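Local coordinates for ABC transporter, solute-binding protein (Staphylococcus aureus, PDB 6LKK) that binds alpha-D-glucose 6-phosphate and probably serves as the extracellular solute-binding lipoprotein of a G6P-sensing two-component signalling system, at residues Ile17-Glu20 against Phe21-Gln24; Asp283-His286 against His287-Leu290; Ile174-Ala178 against Lys179-Tyr183; Ser254-Lys257 against Asp258-Glu261. One frame throughout, in Å; residues are numbered along the deposited sequence.

Contact 1. Residues Ile17-Glu20 against Phe21-Gln24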
loop_
_atom_site.group_PDB
_atom_site.type_symbol
_atom_site.label_atom_id
_atom_site.label_comp_id
_atom_site.label_asym_id
_atom_site.label_seq_id
_atom_site.Cartn_x
_atom_site.Cartn_y
_atom_site.Cartn_z
ATOM N N ILE A 17 -6.649 -8.019 13.736
ATOM C CA ILE A 17 -6.182 -9.379 13.470
ATOM C C ILE A 17 -4.936 -9.687 14.284
ATOM O O ILE A 17 -4.722 -10.834 14.690
ATOM C CB ILE A 17 -5.927 -9.619 11.968
ATOM C CG1 ILE A 17 -4.940 -8.596 11.400
ATOM C CG2 ILE A 17 -7.241 -9.627 11.198
ATOM C CD1 ILE A 17 -4.304 -9.046 10.104
ATOM N N LEU A 18 -4.089 -8.688 14.537
ATOM C CA LEU A 18 -2.938 -8.936 15.394
ATOM C C LEU A 18 -3.373 -9.178 16.832
ATOM O O LEU A 18 -2.711 -9.927 17.557
ATOM C CB LEU A 18 -1.946 -7.776 15.299
ATOM C CG LEU A 18 -1.269 -7.622 13.929
ATOM C CD1 LEU A 18 -0.381 -6.388 13.891
ATOM C CD2 LEU A 18 -0.461 -8.858 13.549
ATOM N N ASN A 19 -4.494 -8.582 17.252
ATOM C CA ASN A 19 -5.053 -8.902 18.560
ATOM C C ASN A 19 -5.548 -10.341 18.606
ATOM O O ASN A 19 -5.385 -11.027 19.623
ATOM C CB ASN A 19 -6.193 -7.944 18.906
ATOM C CG ASN A 19 -5.701 -6.568 19.289
ATOM O OD1 ASN A 19 -4.513 -6.364 19.526
ATOM N ND2 ASN A 19 -6.623 -5.615 19.366
ATOM N N GLU A 20 -6.159 -10.819 17.520
ATOM C CA GLU A 20 -6.600 -12.209 17.498
ATOM C C GLU A 20 -5.414 -13.161 17.513
ATOM O O GLU A 20 -5.520 -14.270 18.049
ATOM C CB GLU A 20 -7.484 -12.474 16.278
ATOM C CG GLU A 20 -7.992 -13.910 16.191
ATOM C CD GLU A 20 -8.644 -14.381 17.479
ATOM O OE1 GLU A 20 -9.523 -13.661 17.999
ATOM O OE2 GLU A 20 -8.268 -15.464 17.975
ATOM N N PHE A 21 -4.280 -12.753 16.936
ATOM C CA PHE A 21 -3.071 -13.561 17.052
ATOM C C PHE A 21 -2.581 -13.599 18.494
ATOM O O PHE A 21 -2.182 -14.657 18.991
ATOM C CB PHE A 21 -1.979 -13.024 16.126
ATOM C CG PHE A 21 -0.722 -13.849 16.134
ATOM C CD1 PHE A 21 -0.583 -14.929 15.281
ATOM C CD2 PHE A 21 0.314 -13.552 17.003
ATOM C CE1 PHE A 21 0.572 -15.692 15.288
ATOM C CE2 PHE A 21 1.470 -14.308 17.014
ATOM C CZ PHE A 21 1.598 -15.381 16.156
ATOM N N GLU A 22 -2.598 -12.451 19.177
ATOM C CA GLU A 22 -2.316 -12.432 20.609
ATOM C C GLU A 22 -3.229 -13.398 21.349
ATOM O O GLU A 22 -2.785 -14.165 22.211
ATOM C CB GLU A 22 -2.494 -11.015 21.165
ATOM C CG GLU A 22 -1.606 -9.944 20.551
ATOM C CD GLU A 22 -1.674 -8.634 21.307
ATOM O OE1 GLU A 22 -2.645 -8.445 22.068
ATOM O OE2 GLU A 22 -0.761 -7.799 21.146
ATOM N N LYS A 23 -4.522 -13.369 21.019
ATOM C CA LYS A 23 -5.507 -14.180 21.726
ATOM C C LYS A 23 -5.319 -15.666 21.449
ATOM O O LYS A 23 -5.596 -16.497 22.321
ATOM C CB LYS A 23 -6.909 -13.721 21.322
ATOM C CG LYS A 23 -8.063 -14.538 21.878
ATOM C CD LYS A 23 -9.389 -13.937 21.430
ATOM C CE LYS A 23 -10.538 -14.921 21.556
ATOM N NZ LYS A 23 -10.778 -15.343 22.962
ATOM N N GLN A 24 -4.852 -16.020 20.254
ATOM C CA GLN A 24 -4.677 -17.421 19.888
ATOM C C GLN A 24 -3.324 -17.969 20.325
ATOM O O GLN A 24 -3.246 -19.106 20.802
ATOM C CB GLN A 24 -4.840 -17.586 18.373
ATOM C CG GLN A 24 -4.476 -18.970 17.842
ATOM C CD GLN A 24 -4.651 -19.079 16.341
ATOM O OE1 GLN A 24 -5.744 -18.873 15.813
ATOM N NE2 GLN A 24 -3.566 -19.397 15.643
#

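Contact 2. Residues Asp283-His286 against His287-Leu290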
loop_
_atom_site.group_PDB
_atom_site.type_symbol
_atom_site.label_atom_id
_atom_site.label_comp_id
_atom_site.label_asym_id
_atom_site.label_seq_id
_atom_site.Cartn_x
_atom_site.Cartn_y
_atom_site.Cartn_z
ATOM N N ASP A 283 11.594 -3.344 -15.338
ATOM C CA ASP A 283 12.535 -3.243 -14.230
ATOM C C ASP A 283 13.229 -1.887 -14.255
ATOM O O ASP A 283 13.852 -1.514 -15.255
ATOM C CB ASP A 283 13.568 -4.369 -14.303
ATOM C CG ASP A 283 13.191 -5.578 -13.456
ATOM O OD1 ASP A 283 12.237 -5.490 -12.649
ATOM O OD2 ASP A 283 13.860 -6.627 -13.600
ATOM N N ILE A 284 13.115 -1.149 -13.156
ATOM C CA ILE A 284 13.910 0.053 -12.930
ATOM C C ILE A 284 13.986 0.250 -11.419
ATOM O O ILE A 284 12.956 0.506 -10.778
ATOM C CB ILE A 284 13.323 1.279 -13.649
ATOM C CG1 ILE A 284 13.727 2.562 -12.919
ATOM C CG2 ILE A 284 11.808 1.173 -13.787
ATOM C CD1 ILE A 284 13.465 3.800 -13.702
ATOM N N PRO A 285 15.166 0.121 -10.810
ATOM C CA PRO A 285 15.255 0.135 -9.346
ATOM C C PRO A 285 14.564 1.341 -8.725
ATOM O O PRO A 285 14.409 2.391 -9.350
ATOM C CB PRO A 285 16.764 0.154 -9.088
ATOM C CG PRO A 285 17.322 -0.612 -10.233
ATOM C CD PRO A 285 16.453 -0.259 -11.423
ATOM N N HIS A 286 14.155 1.160 -7.468
ATOM C CA HIS A 286 13.479 2.204 -6.709
ATOM C C HIS A 286 14.222 3.533 -6.783
ATOM O O HIS A 286 13.634 4.574 -7.098
ATOM C CB HIS A 286 13.344 1.732 -5.261
ATOM C CG HIS A 286 12.602 2.676 -4.371
ATOM N ND1 HIS A 286 11.249 2.904 -4.492
ATOM C CD2 HIS A 286 13.021 3.434 -3.330
ATOM C CE1 HIS A 286 10.868 3.770 -3.570
ATOM N NE2 HIS A 286 11.923 4.108 -2.853
ATOM N N HIS A 287 15.525 3.519 -6.491
ATOM C CA HIS A 287 16.278 4.767 -6.426
ATOM C C HIS A 287 16.492 5.374 -7.805
ATOM O O HIS A 287 16.581 6.601 -7.933
ATOM C CB HIS A 287 17.624 4.532 -5.741
ATOM C CG HIS A 287 18.569 3.694 -6.542
ATOM N ND1 HIS A 287 18.522 2.316 -6.547
ATOM C CD2 HIS A 287 19.587 4.038 -7.365
ATOM C CE1 HIS A 287 19.471 1.848 -7.338
ATOM N NE2 HIS A 287 20.131 2.873 -7.848
ATOM N N LYS A 288 16.584 4.544 -8.846
ATOM C CA LYS A 288 16.793 5.076 -10.188
ATOM C C LYS A 288 15.545 5.786 -10.701
ATOM O O LYS A 288 15.645 6.835 -11.346
ATOM C CB LYS A 288 17.215 3.955 -11.140
ATOM C CG LYS A 288 18.619 3.418 -10.868
ATOM C CD LYS A 288 19.091 2.474 -11.971
ATOM C CE LYS A 288 20.579 2.151 -11.850
ATOM N NZ LYS A 288 20.825 0.777 -11.311
ATOM N N PHE A 289 14.359 5.243 -10.414
ATOM C CA PHE A 289 13.136 5.919 -10.834
ATOM C C PHE A 289 13.005 7.278 -10.163
ATOM O O PHE A 289 12.643 8.267 -10.812
ATOM C CB PHE A 289 11.909 5.063 -10.525
ATOM C CG PHE A 289 10.617 5.718 -10.919
ATOM C CD1 PHE A 289 10.193 5.701 -12.238
ATOM C CD2 PHE A 289 9.841 6.374 -9.979
ATOM C CE1 PHE A 289 9.013 6.313 -12.607
ATOM C CE2 PHE A 289 8.659 6.988 -10.343
ATOM C CZ PHE A 289 8.245 6.958 -11.660
ATOM N N LEU A 290 13.290 7.349 -8.863
ATOM C CA LEU A 290 13.207 8.629 -8.169
ATOM C C LEU A 290 14.210 9.624 -8.739
ATOM O O LEU A 290 13.919 10.821 -8.842
ATOM C CB LEU A 290 13.430 8.426 -6.671
ATOM C CG LEU A 290 12.285 7.711 -5.954
ATOM C CD1 LEU A 290 12.722 7.242 -4.578
ATOM C CD2 LEU A 290 11.065 8.620 -5.849
#

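Contact 3. Residues Ile174-Ala178 against Lys179-Tyr183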
loop_
_atom_site.group_PDB
_atom_site.type_symbol
_atom_site.label_atom_id
_atom_site.label_comp_id
_atom_site.label_asym_id
_atom_site.label_seq_id
_atom_site.Cartn_x
_atom_site.Cartn_y
_atom_site.Cartn_z
ATOM N N ILE A 174 -5.918 11.373 2.371
ATOM C CA ILE A 174 -7.333 11.031 2.482
ATOM C C ILE A 174 -8.001 11.876 3.559
ATOM O O ILE A 174 -9.149 12.308 3.399
ATOM C CB ILE A 174 -7.525 9.526 2.749
ATOM C CG1 ILE A 174 -9.019 9.179 2.809
ATOM C CG2 ILE A 174 -6.856 9.109 4.052
ATOM C CD1 ILE A 174 -9.797 9.498 1.544
ATOM N N GLU A 175 -7.302 12.132 4.669
ATOM C CA GLU A 175 -7.892 12.947 5.725
ATOM C C GLU A 175 -8.287 14.319 5.195
ATOM O O GLU A 175 -9.411 14.784 5.414
ATOM C CB GLU A 175 -6.923 13.094 6.902
ATOM C CG GLU A 175 -7.494 13.959 8.025
ATOM C CD GLU A 175 -6.553 14.141 9.196
ATOM O OE1 GLU A 175 -5.413 13.632 9.147
ATOM O OE2 GLU A 175 -6.962 14.804 10.174
ATOM N N ASP A 176 -7.371 14.981 4.489
ATOM C CA ASP A 176 -7.629 16.347 4.047
ATOM C C ASP A 176 -8.608 16.389 2.881
ATOM O O ASP A 176 -9.371 17.352 2.757
ATOM C CB ASP A 176 -6.312 17.031 3.676
ATOM C CG ASP A 176 -5.507 17.438 4.897
ATOM O OD1 ASP A 176 -6.031 17.321 6.025
ATOM O OD2 ASP A 176 -4.348 17.875 4.731
ATOM N N VAL A 177 -8.610 15.370 2.019
ATOM C CA VAL A 177 -9.650 15.280 0.997
ATOM C C VAL A 177 -11.004 15.049 1.651
ATOM O O VAL A 177 -11.987 15.735 1.346
ATOM C CB VAL A 177 -9.321 14.169 -0.019
ATOM C CG1 VAL A 177 -10.495 13.939 -0.962
ATOM C CG2 VAL A 177 -8.085 14.531 -0.822
ATOM N N ALA A 178 -11.075 14.078 2.564
ATOM C CA ALA A 178 -12.342 13.755 3.214
ATOM C C ALA A 178 -12.898 14.949 3.976
ATOM O O ALA A 178 -14.116 15.152 4.019
ATOM C CB ALA A 178 -12.159 12.562 4.152
ATOM N N LYS A 179 -12.024 15.748 4.586
ATOM C CA LYS A 179 -12.443 16.893 5.383
ATOM C C LYS A 179 -12.611 18.167 4.565
ATOM O O LYS A 179 -12.913 19.220 5.138
ATOM C CB LYS A 179 -11.441 17.130 6.517
ATOM C CG LYS A 179 -11.494 16.065 7.599
ATOM C CD LYS A 179 -10.497 16.337 8.707
ATOM C CE LYS A 179 -10.589 15.289 9.800
ATOM N NZ LYS A 179 -9.631 15.556 10.906
ATOM N N GLY A 180 -12.422 18.104 3.250
ATOM C CA GLY A 180 -12.733 19.221 2.385
ATOM C C GLY A 180 -11.626 20.228 2.187
ATOM O O GLY A 180 -11.900 21.333 1.707
ATOM N N LYS A 181 -10.386 19.890 2.540
ATOM C CA LYS A 181 -9.279 20.806 2.293
ATOM C C LYS A 181 -8.776 20.705 0.861
ATOM O O LYS A 181 -8.208 21.670 0.339
ATOM C CB LYS A 181 -8.139 20.534 3.277
ATOM C CG LYS A 181 -6.979 21.511 3.149
ATOM C CD LYS A 181 -5.885 21.218 4.159
ATOM C CE LYS A 181 -4.765 22.237 4.056
ATOM N NZ LYS A 181 -3.637 21.927 4.974
ATOM N N TYR A 182 -8.972 19.555 0.216
ATOM C CA TYR A 182 -8.597 19.362 -1.173
ATOM C C TYR A 182 -9.763 18.742 -1.928
ATOM O O TYR A 182 -10.572 18.006 -1.359
ATOM C CB TYR A 182 -7.362 18.461 -1.313
ATOM C CG TYR A 182 -6.112 19.025 -0.681
ATOM C CD1 TYR A 182 -5.397 20.045 -1.298
ATOM C CD2 TYR A 182 -5.644 18.536 0.529
ATOM C CE1 TYR A 182 -4.252 20.561 -0.721
ATOM C CE2 TYR A 182 -4.502 19.048 1.112
ATOM C CZ TYR A 182 -3.810 20.059 0.483
ATOM O OH TYR A 182 -2.671 20.571 1.062
ATOM N N TYR A 183 -9.832 19.046 -3.224
ATOM C CA TYR A 183 -10.866 18.464 -4.071
ATOM C C TYR A 183 -10.608 16.987 -4.336
ATOM O O TYR A 183 -11.559 16.212 -4.489
ATOM C CB TYR A 183 -10.947 19.225 -5.393
ATOM C CG TYR A 183 -11.770 20.488 -5.324
ATOM C CD1 TYR A 183 -11.525 21.451 -4.353
ATOM C CD2 TYR A 183 -12.790 20.723 -6.235
ATOM C CE1 TYR A 183 -12.277 22.607 -4.289
ATOM C CE2 TYR A 183 -13.546 21.877 -6.181
ATOM C CZ TYR A 183 -13.285 22.815 -5.206
ATOM O OH TYR A 183 -14.037 23.967 -5.148
#

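Contact 4. Residues Ser254-Lys257 against Asp258-Glu261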
loop_
_atom_site.group_PDB
_atom_site.type_symbol
_atom_site.label_atom_id
_atom_site.label_comp_id
_atom_site.label_asym_id
_atom_site.label_seq_id
_atom_site.Cartn_x
_atom_site.Cartn_y
_atom_site.Cartn_z
ATOM N N SER A 254 -7.541 -10.595 -1.213
ATOM C CA SER A 254 -6.656 -11.639 -0.722
ATOM C C SER A 254 -5.617 -12.025 -1.766
ATOM O O SER A 254 -5.857 -11.967 -2.976
ATOM C CB SER A 254 -7.467 -12.872 -0.326
ATOM O OG SER A 254 -6.619 -13.957 0.024
ATOM N N ILE A 255 -4.447 -12.440 -1.275
ATOM C CA ILE A 255 -3.409 -12.996 -2.138
ATOM C C ILE A 255 -3.662 -14.454 -2.486
ATOM O O ILE A 255 -2.973 -14.996 -3.357
ATOM C CB ILE A 255 -2.040 -12.835 -1.447
ATOM C CG1 ILE A 255 -0.880 -13.145 -2.401
ATOM C CG2 ILE A 255 -1.953 -13.716 -0.201
ATOM C CD1 ILE A 255 -0.783 -12.212 -3.592
ATOM N N ARG A 256 -4.640 -15.098 -1.852
ATOM C CA ARG A 256 -4.839 -16.534 -1.981
ATOM C C ARG A 256 -5.913 -16.868 -3.012
ATOM O O ARG A 256 -6.878 -16.123 -3.201
ATOM C CB ARG A 256 -5.226 -17.146 -0.634
ATOM C CG ARG A 256 -4.139 -17.071 0.425
ATOM C CD ARG A 256 -4.611 -17.714 1.722
ATOM N NE ARG A 256 -4.865 -19.148 1.578
ATOM C CZ ARG A 256 -4.065 -20.122 2.008
ATOM N NH1 ARG A 256 -2.926 -19.854 2.633
ATOM N NH2 ARG A 256 -4.413 -21.383 1.813
ATOM N N LYS A 257 -5.737 -18.023 -3.662
ATOM C CA LYS A 257 -6.727 -18.525 -4.611
ATOM C C LYS A 257 -7.994 -19.003 -3.917
ATOM O O LYS A 257 -9.082 -18.928 -4.500
ATOM C CB LYS A 257 -6.141 -19.684 -5.421
ATOM C CG LYS A 257 -4.943 -19.348 -6.290
ATOM C CD LYS A 257 -4.195 -20.625 -6.655
ATOM C CE LYS A 257 -3.773 -20.657 -8.111
ATOM N NZ LYS A 257 -3.013 -21.903 -8.418
ATOM N N ASP A 258 -7.878 -19.516 -2.690
ATOM C CA ASP A 258 -8.983 -20.175 -2.005
ATOM C C ASP A 258 -9.711 -19.243 -1.044
ATOM O O ASP A 258 -10.265 -19.695 -0.036
ATOM C CB ASP A 258 -8.484 -21.418 -1.263
ATOM C CG ASP A 258 -7.371 -21.110 -0.278
ATOM O OD1 ASP A 258 -6.975 -19.933 -0.167
ATOM O OD2 ASP A 258 -6.884 -22.053 0.383
ATOM N N VAL A 259 -9.730 -17.948 -1.346
ATOM C CA VAL A 259 -10.382 -16.949 -0.510
ATOM C C VAL A 259 -11.337 -16.139 -1.374
ATOM O O VAL A 259 -11.034 -15.832 -2.534
ATOM C CB VAL A 259 -9.351 -16.034 0.183
ATOM C CG1 VAL A 259 -10.034 -14.856 0.872
ATOM C CG2 VAL A 259 -8.539 -16.837 1.187
ATOM N N SER A 260 -12.484 -15.786 -0.799
ATOM C CA SER A 260 -13.509 -15.053 -1.527
ATOM C C SER A 260 -12.962 -13.750 -2.095
ATOM O O SER A 260 -11.999 -13.170 -1.582
ATOM C CB SER A 260 -14.691 -14.733 -0.610
ATOM O OG SER A 260 -15.290 -15.910 -0.111
ATOM N N GLU A 261 -13.600 -13.297 -3.170
ATOM C CA GLU A 261 -13.482 -11.930 -3.651
ATOM C C GLU A 261 -14.704 -11.155 -3.179
ATOM O O GLU A 261 -15.839 -11.610 -3.355
ATOM C CB GLU A 261 -13.380 -11.888 -5.176
ATOM C CG GLU A 261 -12.154 -12.585 -5.736
ATOM C CD GLU A 261 -12.193 -12.711 -7.248
ATOM O OE1 GLU A 261 -13.121 -12.157 -7.875
ATOM O OE2 GLU A 261 -11.295 -13.372 -7.812
HETATM O O HOH W 1 -10.096 -11.326 -2.308
HETATM O O HOH W 2 -8.967 -14.859 -4.192
#

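Contact 1. Residues Ile17-Glu20 against Phe21-Gln24
E20 and K23 meet along helix 11-25, three residues apart, and their chains cross obliquely. Along E20, CB lies 3.3 Å from the backbone N of F21, and CG still lies near that same N. With CG anti to the backbone N (chi1 -180°) and the chain then bent at chi2 (51°), the carboxylate is carried over the aliphatic part of K23. OE1 approaches CD of K23 to 3.4 Å, while OE2 reaches the flank of the same chain and comes near CB of Q24. The charged ends stay apart: NZ of K23 is 5.4 Å from OE1 of E20, because the lysine runs on extended and turns only at its last torsion.

On another side of the helix N19 and E22 lie side by side and point the same way, their amide and carboxylate planes 42° apart, with OD1 of N19 3.8 Å from OE1 of E22. CG of E22 also rests 3.2 Å from the carbonyl O of L18. R15 links the pair, through a salt bridge to E22 and a weak hydrogen bond to N19; K28 and the backbone N of I29 also hold OE2 of E22. Along the backbone, the i to i+4 hydrogen bonds run regularly, as in E22 N to L18 O (3.0 Å). L18 and F21 face strand 28-33 and helix 230-237, where F21 meets Y236 edge-to-face. The chemistry is thus divided: E22, with two cationic partners and a backbone donor, probably keeps its negative charge, whereas E20 and K23 attract each other at most through longer-range electrostatics.

Contact 2. Residues Asp283-His286 against His287-Leu290
A chi1 of -177° swings the imidazole of H286 away from its own backbone N and brings it alongside L290, whose CG stands beside its backbone N (chi1 -70°). CD1 of L290 therefore sits over one face of the ring, 4.0 Å from its centroid and 27° off the normal, a CH-pi contact between residues four apart, about one helical turn. The same residues are joined through the backbone by a weak hydrogen bond from L290 N to H286 O (3.3 Å). H286 additionally touches D65, and L290 touches N135, both in loops; the H286 side chain is about 9 Å from the bound glucose 6-phosphate, near the pocket without lining it.

P285 occupies the N-cap position. Its carbonyl O accepts from F289 N at 3.0 Å. On the proline ring, CB touches CE1 of H287 at 3.6 Å, while CD meets CD of K288, so two exposed side chains of the first turn lean on the cap. I284, just before it, sends CD1 to CB of F289 (3.8 Å) and to the edge of the phenyl ring, near its plane.

This first turn of the C-terminal helix 286-293 lies against helix 138-151: Y141 meets the rings of both H286 and F289, R145 makes a cation-pi contact with F289, and M144 also packs on F289.

Contact 3. Residues Ile174-Ala178 against Lys179-Tyr183
E175 and K179 are joined by a salt bridge, NZ of K179 standing 2.9 Å from OE2 of E175 and using the anti lone pair of that oxygen. Both chains are extended beyond CG, and they cross with CE of K179 3.8 Å from CG of E175, so methylene contact backs the ionic one. D176 lies alongside both K181 and Y182: its CB meets the edge of the tyrosine ring at CD2 (3.6 Å), and its OD2 is 4.1 Å from NZ of K181, beyond a salt bridge.

The helical hydrogen bond from K179 N to E175 O sets the first pair one turn apart, and the backbone turn that follows places K181 and Y182 against D176. Helix 170-178 ends in a Schellman motif, with G180 at positive phi (88°), where a CB would collide with the preceding carbonyl. The chain folds back so that K181 N bonds to D176 O at 2.7 Å, while Y182 N adds a weak bond to the same oxygen. G180 N reaches V177 O at 3.1 Å from above the carbonyl plane. V177 CG2 then packs on CB of Y182.

Further out, Y182 lies on M165 and L167 of strand 165-167, and A178 on W195 of helix 189-197. Chemically, the carbonyls of D176 and V177 receive donors from the turn, V177 O also from N105, and the lysines that follow probably moderate the negative potential of the helix C terminus and of the acidic pair E175 and D176.

Contact 4. Residues Ser254-Lys257 against Asp258-Glu261
D258 grips R256 two residues back along the chain, in a side-on salt bridge. Its OD1 accepts from NE of R256 at 2.8 Å and its OD2 from NH2 at 2.9 Å, the second bond almost straight (178°). Each oxygen uses its syn lone pair, and the two bonds hold the carboxylate and guanidinium nearly coplanar (17°) and so limit the rotation of both. The aspartate gets there by holding CG between its backbone N and carbonyl carbon (chi1 56°), while R256 bends at chi3 to bring its edge round. NH1 of R256 donates to T238 O, and R240 of helix 240-250 touches both partners of the bridge.

V259, which is buried, packs on S254 and R256. CB lies 3.4 Å from OG of S254, CG1 presses on CB of the serine in a rather tight contact, and CG2 rests 3.8 Å from CB of R256, the valine and arginine chains crossing at about a right angle. The serine is held by an ST turn, in which OG accepts from R256 N at 3.0 Å; its stronger polar partner is Q243 of helix 240-250. This bend follows the short strand 253-254 and starts the long loop that leads to helix 286-293. The carbonyl of V259 is linked to that of R256 by a water that donates to both oxygens.

At S260 a second water bridges back, donating to S260 O at 2.7 Å and accepting from S254 N, while S260 N donates to Q244. E261 continues away, its OE1 bonded to N269.

Overall arrangement
From the N terminus, contact 1 comes first, within helix 11-25 of the unit formed by strand 2-7, that helix and strand 28-33. Contact 3 follows at the turn from helix 170-178 into strand 184-188, then contact 4 just after strand 253-254, and contact 2 at the start of helix 286-293. All four are local and in series, with none nested or crossing. Contacts 1 and 4 are nearest in space, about 11 Å between closest atoms, both beside helix 240-250. Contacts 1 and 2 lie on opposite sides of the chain's centre, about 37 Å between their centres. The loop between contacts 4 and 2 carries the chain to helix 138-151.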